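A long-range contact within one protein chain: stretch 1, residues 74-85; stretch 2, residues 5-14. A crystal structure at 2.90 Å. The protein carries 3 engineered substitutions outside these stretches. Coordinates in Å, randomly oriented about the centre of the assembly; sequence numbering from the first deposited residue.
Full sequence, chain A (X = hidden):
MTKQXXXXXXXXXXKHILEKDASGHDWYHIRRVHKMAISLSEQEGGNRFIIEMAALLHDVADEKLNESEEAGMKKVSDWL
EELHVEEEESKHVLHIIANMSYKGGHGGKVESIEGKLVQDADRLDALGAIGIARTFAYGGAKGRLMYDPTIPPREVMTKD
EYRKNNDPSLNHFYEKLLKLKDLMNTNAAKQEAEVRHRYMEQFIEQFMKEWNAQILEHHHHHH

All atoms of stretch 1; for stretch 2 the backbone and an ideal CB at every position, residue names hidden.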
# COMPACT_ATOMS: atom_id res chain seq x y z
N LYS A 74 -24.13 -26.00 -9.33
CA LYS A 74 -25.31 -26.64 -8.78
C LYS A 74 -25.47 -26.21 -7.34
O LYS A 74 -26.52 -26.41 -6.74
CB LYS A 74 -25.20 -28.17 -8.85
CG LYS A 74 -26.42 -28.91 -8.30
CD LYS A 74 -26.36 -29.12 -6.79
CE LYS A 74 -27.61 -29.81 -6.27
NZ LYS A 74 -27.92 -31.06 -7.01
N LYS A 75 -24.43 -25.62 -6.77
CA LYS A 75 -24.51 -25.15 -5.39
C LYS A 75 -25.36 -23.89 -5.37
O LYS A 75 -26.14 -23.66 -4.44
CB LYS A 75 -23.11 -24.88 -4.85
CG LYS A 75 -23.07 -24.09 -3.54
CD LYS A 75 -21.78 -24.39 -2.76
CE LYS A 75 -20.50 -24.19 -3.59
NZ LYS A 75 -19.29 -24.90 -3.02
N VAL A 76 -25.21 -23.08 -6.42
CA VAL A 76 -25.95 -21.82 -6.59
C VAL A 76 -27.29 -22.16 -7.24
O VAL A 76 -28.34 -21.58 -6.91
CB VAL A 76 -25.17 -20.86 -7.50
CG1 VAL A 76 -25.99 -19.61 -7.81
CG2 VAL A 76 -23.86 -20.49 -6.82
N SER A 77 -27.23 -23.10 -8.16
CA SER A 77 -28.40 -23.58 -8.88
C SER A 77 -29.52 -23.96 -7.92
O SER A 77 -30.58 -23.32 -7.91
CB SER A 77 -28.01 -24.78 -9.74
OG SER A 77 -29.12 -25.64 -9.92
N ASP A 78 -29.29 -24.99 -7.11
CA ASP A 78 -30.29 -25.47 -6.15
C ASP A 78 -30.67 -24.44 -5.08
O ASP A 78 -31.62 -24.64 -4.33
CB ASP A 78 -29.82 -26.79 -5.48
CG ASP A 78 -28.51 -26.65 -4.69
OD1 ASP A 78 -27.97 -27.70 -4.26
OD2 ASP A 78 -28.01 -25.51 -4.49
N TRP A 79 -29.93 -23.34 -5.02
CA TRP A 79 -30.22 -22.29 -4.04
C TRP A 79 -31.28 -21.35 -4.59
O TRP A 79 -32.27 -21.05 -3.92
CB TRP A 79 -28.97 -21.48 -3.69
CG TRP A 79 -29.31 -20.21 -2.92
CD1 TRP A 79 -29.28 -18.93 -3.40
CD2 TRP A 79 -29.79 -20.12 -1.57
NE1 TRP A 79 -29.71 -18.05 -2.43
CE2 TRP A 79 -30.03 -18.75 -1.30
CE3 TRP A 79 -30.04 -21.06 -0.56
CZ2 TRP A 79 -30.51 -18.30 -0.07
CZ3 TRP A 79 -30.52 -20.61 0.67
CH2 TRP A 79 -30.75 -19.25 0.90
N LEU A 80 -31.06 -20.87 -5.81
CA LEU A 80 -32.00 -19.97 -6.44
C LEU A 80 -33.39 -20.62 -6.45
O LEU A 80 -34.41 -19.94 -6.54
CB LEU A 80 -31.54 -19.66 -7.86
CG LEU A 80 -30.19 -18.93 -7.96
CD1 LEU A 80 -29.89 -18.68 -9.41
CD2 LEU A 80 -30.23 -17.62 -7.20
N GLU A 81 -33.40 -21.95 -6.34
CA GLU A 81 -34.63 -22.72 -6.32
C GLU A 81 -35.33 -22.57 -4.99
O GLU A 81 -36.52 -22.29 -4.93
CB GLU A 81 -34.30 -24.19 -6.56
CG GLU A 81 -34.03 -24.48 -8.00
CD GLU A 81 -35.28 -24.30 -8.83
OE1 GLU A 81 -35.15 -24.06 -10.04
OE2 GLU A 81 -36.39 -24.42 -8.26
N GLU A 82 -34.58 -22.77 -3.91
CA GLU A 82 -35.13 -22.65 -2.57
C GLU A 82 -35.72 -21.25 -2.40
O GLU A 82 -36.72 -21.08 -1.70
CB GLU A 82 -34.03 -22.91 -1.54
CG GLU A 82 -34.41 -22.56 -0.10
CD GLU A 82 -33.34 -22.95 0.90
OE1 GLU A 82 -33.42 -22.51 2.07
OE2 GLU A 82 -32.41 -23.71 0.53
N LEU A 83 -35.11 -20.26 -3.04
CA LEU A 83 -35.58 -18.88 -2.98
C LEU A 83 -36.63 -18.64 -4.06
O LEU A 83 -37.15 -17.54 -4.20
CB LEU A 83 -34.41 -17.91 -3.19
CG LEU A 83 -33.83 -17.10 -2.01
CD1 LEU A 83 -34.81 -16.02 -1.61
CD2 LEU A 83 -33.53 -18.00 -0.83
N HIS A 84 -36.93 -19.69 -4.82
CA HIS A 84 -37.92 -19.62 -5.88
C HIS A 84 -37.63 -18.48 -6.84
O HIS A 84 -37.88 -17.32 -6.54
CB HIS A 84 -39.31 -19.45 -5.29
CG HIS A 84 -39.98 -20.73 -4.94
ND1 HIS A 84 -40.71 -20.90 -3.78
CD2 HIS A 84 -40.08 -21.90 -5.62
CE1 HIS A 84 -41.23 -22.12 -3.76
NE2 HIS A 84 -40.86 -22.75 -4.87
N VAL A 85 -37.10 -18.83 -8.00
CA VAL A 85 -36.78 -17.84 -9.02
C VAL A 85 -37.04 -18.47 -10.39
O VAL A 85 -36.29 -19.33 -10.83
CB VAL A 85 -35.30 -17.40 -8.92
CG1 VAL A 85 -34.93 -16.54 -10.11
CG2 VAL A 85 -35.09 -16.63 -7.63
N UNK A 5 -36.60 -9.06 -0.35
CA UNK A 5 -36.50 -9.96 0.79
C UNK A 5 -35.61 -11.14 0.40
O UNK A 5 -35.05 -11.81 1.27
CB UNK A 5 -37.88 -10.44 1.24
N UNK A 6 -35.47 -11.38 -0.90
CA UNK A 6 -34.65 -12.48 -1.38
C UNK A 6 -33.20 -12.00 -1.47
O UNK A 6 -32.29 -12.62 -0.92
CB UNK A 6 -35.15 -12.99 -2.73
N UNK A 7 -33.01 -10.89 -2.16
CA UNK A 7 -31.68 -10.31 -2.28
C UNK A 7 -31.17 -10.14 -0.85
O UNK A 7 -29.97 -10.13 -0.62
CB UNK A 7 -31.69 -8.99 -3.05
N UNK A 8 -32.08 -10.03 0.11
CA UNK A 8 -31.67 -9.88 1.51
C UNK A 8 -31.24 -11.20 2.14
O UNK A 8 -30.18 -11.29 2.74
CB UNK A 8 -32.81 -9.27 2.33
N UNK A 9 -32.08 -12.22 2.00
CA UNK A 9 -31.78 -13.51 2.61
C UNK A 9 -30.59 -14.18 1.94
O UNK A 9 -29.91 -15.02 2.54
CB UNK A 9 -33.00 -14.43 2.54
N UNK A 10 -30.35 -13.79 0.69
CA UNK A 10 -29.24 -14.32 -0.09
C UNK A 10 -27.95 -13.70 0.51
O UNK A 10 -26.90 -14.34 0.56
CB UNK A 10 -29.40 -14.00 -1.58
N UNK A 11 -28.06 -12.45 1.00
CA UNK A 11 -26.95 -11.73 1.64
C UNK A 11 -26.57 -12.50 2.89
O UNK A 11 -25.46 -12.38 3.42
CB UNK A 11 -27.32 -10.28 1.97
N UNK A 12 -27.51 -13.29 3.37
CA UNK A 12 -27.25 -14.08 4.54
C UNK A 12 -26.69 -15.39 4.06
O UNK A 12 -25.82 -15.97 4.71
CB UNK A 12 -28.50 -14.27 5.39
N UNK A 13 -27.14 -15.85 2.90
CA UNK A 13 -26.66 -17.12 2.35
C UNK A 13 -25.15 -17.12 2.10
O UNK A 13 -24.46 -18.11 2.39
CB UNK A 13 -27.39 -17.43 1.04
N UNK A 14 -24.63 -16.02 1.58
CA UNK A 14 -23.21 -15.90 1.31
C UNK A 14 -22.49 -15.59 2.61
O UNK A 14 -21.47 -16.19 2.91
CB UNK A 14 -22.94 -14.82 0.26

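Stretch 2 is helical throughout and runs roughly antiparallel to the helix of stretch 1, the two axes crossing at 141° and coming no closer than 11.6 Å. At that spacing, side chains must bridge the gap, and the positions that can do so recur every three or four residues.

Position 5 has nothing of stretch 1 within 5.5 Å of its ideal CB, so this contact sets little preference; a polar residue would do, and Glu5 is found, its end leading away.

Position 6 is more demanding. Its CA-to-CB bond points toward stretch 1, and the ideal CB lies just 3.2 Å from Leu83 CD1. Beyond the leucine, the chain has left its helix, leaving the carbonyls of Leu83 and His84 within reach of a long side chain. A short apolar residue could pack on the leucine, but a long donor with an aliphatic stem, lysine or perhaps arginine, could also use the oxygens. The residue is Lys6. Its CB packs 3.3 Å from Leu83 CD1, and chi2 to chi4, all t, extend the chain so that NZ donates to His84 O at 3.0 Å and, weakly, to Leu83 O at 3.3 Å.

Positions 7 and 8 meet nothing of stretch 1; the first points away and the second is out of reach, so stretch 1 sets no preference, and polar or apolar residues would do equally. They are Ile7 and Glu8.

At position 9 the bond points toward stretch 1, but the ideal CB is 4.8 Å from Leu83 CD1 and 5.3 Å from Trp79 CZ2, a loose fit that many residues would tolerate. Lys9 offers its stem there, while its end leads away.

Position 10 points sideways, with its ideal CB 4.2 Å from Trp79 NE1. The indole N-H calls for a nearby acceptor, and a short one suffices: serine, threonine or perhaps asparagine. Thr10 answers with OG1, which accepts from Trp79 NE1 at 3.1 Å, at the edge of the ring and near its plane.

Position 11 is out of reach and position 12 points sideways, with nothing of stretch 1 within 5.5 Å of either ideal CB, so this contact would accept polar or apolar residues alike; they are Ile11 and Thr12.

Position 13 points toward stretch 1, its ideal CB 3.4 Å from Trp79 CZ2. The broad indole face favours a flat or apolar side chain, whether aromatic, leucine or methionine. Phe13, with chi1 t, lays its ring over that face: its centroid is 3.8 Å from that of the Trp79 five-membered ring, the planes are only 14° apart, and Phe13 CE2 approaches Trp79 CE3 to 3.4 Å. Phe13 CB adds a CH-pi contact over the six-membered ring.

Position 14 is out of reach, so stretch 1 leaves the choice free; it holds Val14.

Stretch 2 (5-14) EKIEKTITFV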
# COMPACT_ATOMS: atom_id res chain seq x y z
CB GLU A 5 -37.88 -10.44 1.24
CG GLU A 5 -38.78 -9.32 1.80
CD GLU A 5 -40.09 -9.82 2.40
OE1 GLU A 5 -40.03 -10.66 3.34
OE2 GLU A 5 -41.16 -9.37 1.95
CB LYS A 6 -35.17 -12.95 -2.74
CG LYS A 6 -36.65 -13.36 -2.68
CD LYS A 6 -37.16 -14.07 -3.94
CE LYS A 6 -38.62 -14.50 -3.76
NZ LYS A 6 -39.24 -15.11 -4.98
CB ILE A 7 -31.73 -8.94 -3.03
CG1 ILE A 7 -30.33 -8.43 -3.34
CG2 ILE A 7 -32.40 -7.90 -2.17
CD1 ILE A 7 -29.74 -7.54 -2.26
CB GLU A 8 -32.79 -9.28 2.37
CG GLU A 8 -32.78 -7.76 2.48
CD GLU A 8 -33.66 -7.25 3.62
OE1 GLU A 8 -33.85 -6.01 3.71
OE2 GLU A 8 -34.14 -8.08 4.43
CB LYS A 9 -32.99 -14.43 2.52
CG LYS A 9 -33.04 -15.43 3.66
CD LYS A 9 -33.47 -14.75 4.96
CE LYS A 9 -33.11 -15.59 6.18
NZ LYS A 9 -31.65 -15.50 6.53
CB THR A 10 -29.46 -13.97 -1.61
OG1 THR A 10 -28.90 -15.01 -2.44
CG2 THR A 10 -28.83 -12.64 -1.95
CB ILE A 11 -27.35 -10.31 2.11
CG1 ILE A 11 -27.55 -9.41 0.90
CG2 ILE A 11 -26.29 -9.72 3.05
CD1 ILE A 11 -27.99 -8.02 1.26
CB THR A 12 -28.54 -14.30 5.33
OG1 THR A 12 -29.06 -13.03 5.75
CG2 THR A 12 -28.27 -15.17 6.55
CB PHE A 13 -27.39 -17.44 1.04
CG PHE A 13 -26.90 -18.69 0.36
CD1 PHE A 13 -26.16 -18.61 -0.82
CD2 PHE A 13 -27.21 -19.95 0.87
CE1 PHE A 13 -25.72 -19.76 -1.48
CE2 PHE A 13 -26.77 -21.11 0.22
CZ PHE A 13 -26.03 -21.01 -0.96
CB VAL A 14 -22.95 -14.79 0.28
CG1 VAL A 14 -21.46 -14.64 0.05
CG2 VAL A 14 -23.66 -15.12 -1.01
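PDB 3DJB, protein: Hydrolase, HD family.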